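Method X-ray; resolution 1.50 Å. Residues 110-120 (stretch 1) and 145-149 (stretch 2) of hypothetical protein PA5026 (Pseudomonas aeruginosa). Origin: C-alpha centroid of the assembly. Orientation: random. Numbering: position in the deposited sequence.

Stretch 1 110-120: QLETEAGERGK
Stretch 2, residues 145-149: QLRSH

The end of a helix packs on a strand through a small apolar patch, and the chain leaving the helix then joins that strand by an antiparallel bridge. Helix 110-118 and strand 145-148 run 44° apart in direction, with axes 7.6 Å apart at closest approach. Leu111 and Ala115, one turn apart, point toward the strand and are buried. Leu146 (chi1 t, chi2 p) reaches them: its CD2 lies 3.9 Å from Ala115 CB and 4.4 Å from Leu111 CB. Ala115 CB also lies 3.9 Å from Leu146 O.

Gly119 leaves the helix at phi/psi 93/-18, where a CB would jam against the preceding carbonyl. Gly119 O accepts a hydrogen bond from Ser148 N at 3.0 Å, with an N-H...O angle of 165°, and Arg147 CA approaches Gly119 O at 3.4 Å. Lys120 is extended (-160/154) and pairs with Arg147 in the non-hydrogen-bonded register, CA to CA 4.3 Å. Lys120 CA makes a CA-H...O contact to Leu146 O at 3.1 Å.

Lys120 (p, then t throughout) and Arg147 (m, t, p) share one sheet face. Lys120 CD meets the guanidinium edge, 3.4 Å from Arg147 NH1. Arg147 NH1 donates to Gln145 OE1 at 2.6 Å and to the O of water 1 at 3.1 Å.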

# COMPACT_ATOMS: atom_id res chain seq x y z
N GLN A 110 -2.64 -27.92 -4.02
CA GLN A 110 -2.95 -27.94 -2.59
C GLN A 110 -3.93 -26.84 -2.23
O GLN A 110 -4.91 -27.07 -1.53
CB GLN A 110 -1.68 -27.76 -1.77
CG GLN A 110 -0.56 -28.74 -2.11
CD GLN A 110 0.65 -28.57 -1.20
OE1 GLN A 110 1.08 -27.45 -0.93
NE2 GLN A 110 1.20 -29.69 -0.74
N LEU A 111 -3.67 -25.63 -2.73
CA LEU A 111 -4.52 -24.48 -2.45
C LEU A 111 -5.95 -24.63 -2.95
O LEU A 111 -6.90 -24.37 -2.21
CB LEU A 111 -3.89 -23.21 -3.04
CG LEU A 111 -2.63 -22.73 -2.32
CD1 LEU A 111 -1.88 -21.73 -3.19
CD2 LEU A 111 -3.02 -22.12 -0.98
N GLU A 112 -6.13 -25.06 -4.20
CA GLU A 112 -7.48 -25.22 -4.74
C GLU A 112 -8.24 -26.32 -4.02
O GLU A 112 -9.45 -26.22 -3.80
CB GLU A 112 -7.44 -25.49 -6.24
CG GLU A 112 -6.50 -26.59 -6.65
CD GLU A 112 -6.43 -26.75 -8.16
OE1 GLU A 112 -6.27 -25.72 -8.85
OE2 GLU A 112 -6.53 -27.90 -8.65
N THR A 113 -7.53 -27.38 -3.65
CA THR A 113 -8.15 -28.49 -2.93
C THR A 113 -8.64 -28.01 -1.57
O THR A 113 -9.81 -28.21 -1.23
CB THR A 113 -7.14 -29.64 -2.73
OG1 THR A 113 -6.86 -30.25 -4.00
CG2 THR A 113 -7.70 -30.68 -1.77
N GLU A 114 -7.76 -27.38 -0.81
CA GLU A 114 -8.11 -26.88 0.51
C GLU A 114 -9.18 -25.78 0.47
O GLU A 114 -10.08 -25.76 1.31
CB GLU A 114 -6.85 -26.36 1.21
CG GLU A 114 -7.12 -25.63 2.51
CD GLU A 114 -5.83 -25.24 3.21
OE1 GLU A 114 -4.84 -24.92 2.51
OE2 GLU A 114 -5.80 -25.26 4.46
N ALA A 115 -9.09 -24.88 -0.50
CA ALA A 115 -10.08 -23.81 -0.63
C ALA A 115 -11.42 -24.43 -1.04
O ALA A 115 -12.48 -23.97 -0.61
CB ALA A 115 -9.63 -22.80 -1.68
N GLY A 116 -11.36 -25.47 -1.86
CA GLY A 116 -12.58 -26.12 -2.29
C GLY A 116 -13.24 -26.90 -1.17
O GLY A 116 -14.46 -26.84 -1.01
N GLU A 117 -12.44 -27.61 -0.38
CA GLU A 117 -12.97 -28.42 0.71
C GLU A 117 -13.28 -27.65 1.99
O GLU A 117 -14.24 -27.97 2.69
CB GLU A 117 -12.00 -29.55 1.06
CG GLU A 117 -11.62 -30.44 -0.11
CD GLU A 117 -10.78 -31.63 0.33
OE1 GLU A 117 -9.98 -31.48 1.28
OE2 GLU A 117 -10.92 -32.71 -0.28
N ARG A 118 -12.48 -26.63 2.29
CA ARG A 118 -12.68 -25.86 3.51
C ARG A 118 -13.20 -24.45 3.33
O ARG A 118 -13.53 -23.77 4.30
CB ARG A 118 -11.39 -25.86 4.32
CG ARG A 118 -10.97 -27.27 4.70
CD ARG A 118 -9.60 -27.32 5.34
NE ARG A 118 -9.25 -28.69 5.71
CZ ARG A 118 -9.14 -29.70 4.84
NH1 ARG A 118 -9.36 -29.51 3.55
NH2 ARG A 118 -8.83 -30.91 5.28
N GLY A 119 -13.27 -23.99 2.08
CA GLY A 119 -13.76 -22.65 1.83
C GLY A 119 -12.69 -21.58 1.75
O GLY A 119 -12.95 -20.49 1.24
N LYS A 120 -11.50 -21.87 2.26
CA LYS A 120 -10.40 -20.91 2.22
C LYS A 120 -9.05 -21.61 2.39
O LYS A 120 -8.96 -22.70 2.98
CB LYS A 120 -10.56 -19.86 3.32
CG LYS A 120 -10.40 -20.40 4.73
CD LYS A 120 -10.55 -19.28 5.75
CE LYS A 120 -10.38 -19.81 7.17
NZ LYS A 120 -10.46 -18.71 8.17
N GLN A 145 -5.40 -14.98 1.06
CA GLN A 145 -6.32 -16.06 1.31
C GLN A 145 -7.09 -16.28 0.01
O GLN A 145 -7.52 -15.32 -0.63
CB GLN A 145 -7.29 -15.67 2.42
CG GLN A 145 -7.64 -16.79 3.37
CD GLN A 145 -8.55 -16.32 4.48
OE1 GLN A 145 -9.70 -15.97 4.24
NE2 GLN A 145 -8.03 -16.28 5.70
N LEU A 146 -7.21 -17.54 -0.41
CA LEU A 146 -7.98 -17.90 -1.60
C LEU A 146 -9.31 -18.34 -0.97
O LEU A 146 -9.33 -19.27 -0.15
CB LEU A 146 -7.34 -19.07 -2.35
CG LEU A 146 -8.05 -19.54 -3.62
CD1 LEU A 146 -8.01 -18.43 -4.67
CD2 LEU A 146 -7.38 -20.79 -4.15
N ARG A 147 -10.40 -17.69 -1.33
CA ARG A 147 -11.69 -18.02 -0.74
C ARG A 147 -12.75 -18.38 -1.76
O ARG A 147 -12.76 -17.85 -2.86
CB ARG A 147 -12.21 -16.85 0.10
CG ARG A 147 -11.26 -16.39 1.20
CD ARG A 147 -11.82 -15.18 1.92
NE ARG A 147 -13.11 -15.45 2.54
CZ ARG A 147 -13.28 -16.14 3.67
NH1 ARG A 147 -12.24 -16.64 4.32
NH2 ARG A 147 -14.50 -16.33 4.15
N SER A 148 -13.64 -19.29 -1.38
CA SER A 148 -14.72 -19.65 -2.28
C SER A 148 -15.88 -18.71 -1.96
O SER A 148 -15.99 -18.20 -0.85
CB SER A 148 -15.15 -21.11 -2.07
OG SER A 148 -15.61 -21.31 -0.75
N HIS A 149 -16.72 -18.45 -2.95
CA HIS A 149 -17.87 -17.59 -2.72
C HIS A 149 -18.89 -18.35 -1.89
O HIS A 149 -19.14 -19.53 -2.14
CB HIS A 149 -18.48 -17.17 -4.06
CG HIS A 149 -17.64 -16.19 -4.83
ND1 HIS A 149 -17.58 -14.86 -4.51
CD2 HIS A 149 -16.83 -16.36 -5.90
CE1 HIS A 149 -16.76 -14.24 -5.35
NE2 HIS A 149 -16.30 -15.14 -6.21
O HOH W 1 -13.35 -17.09 7.13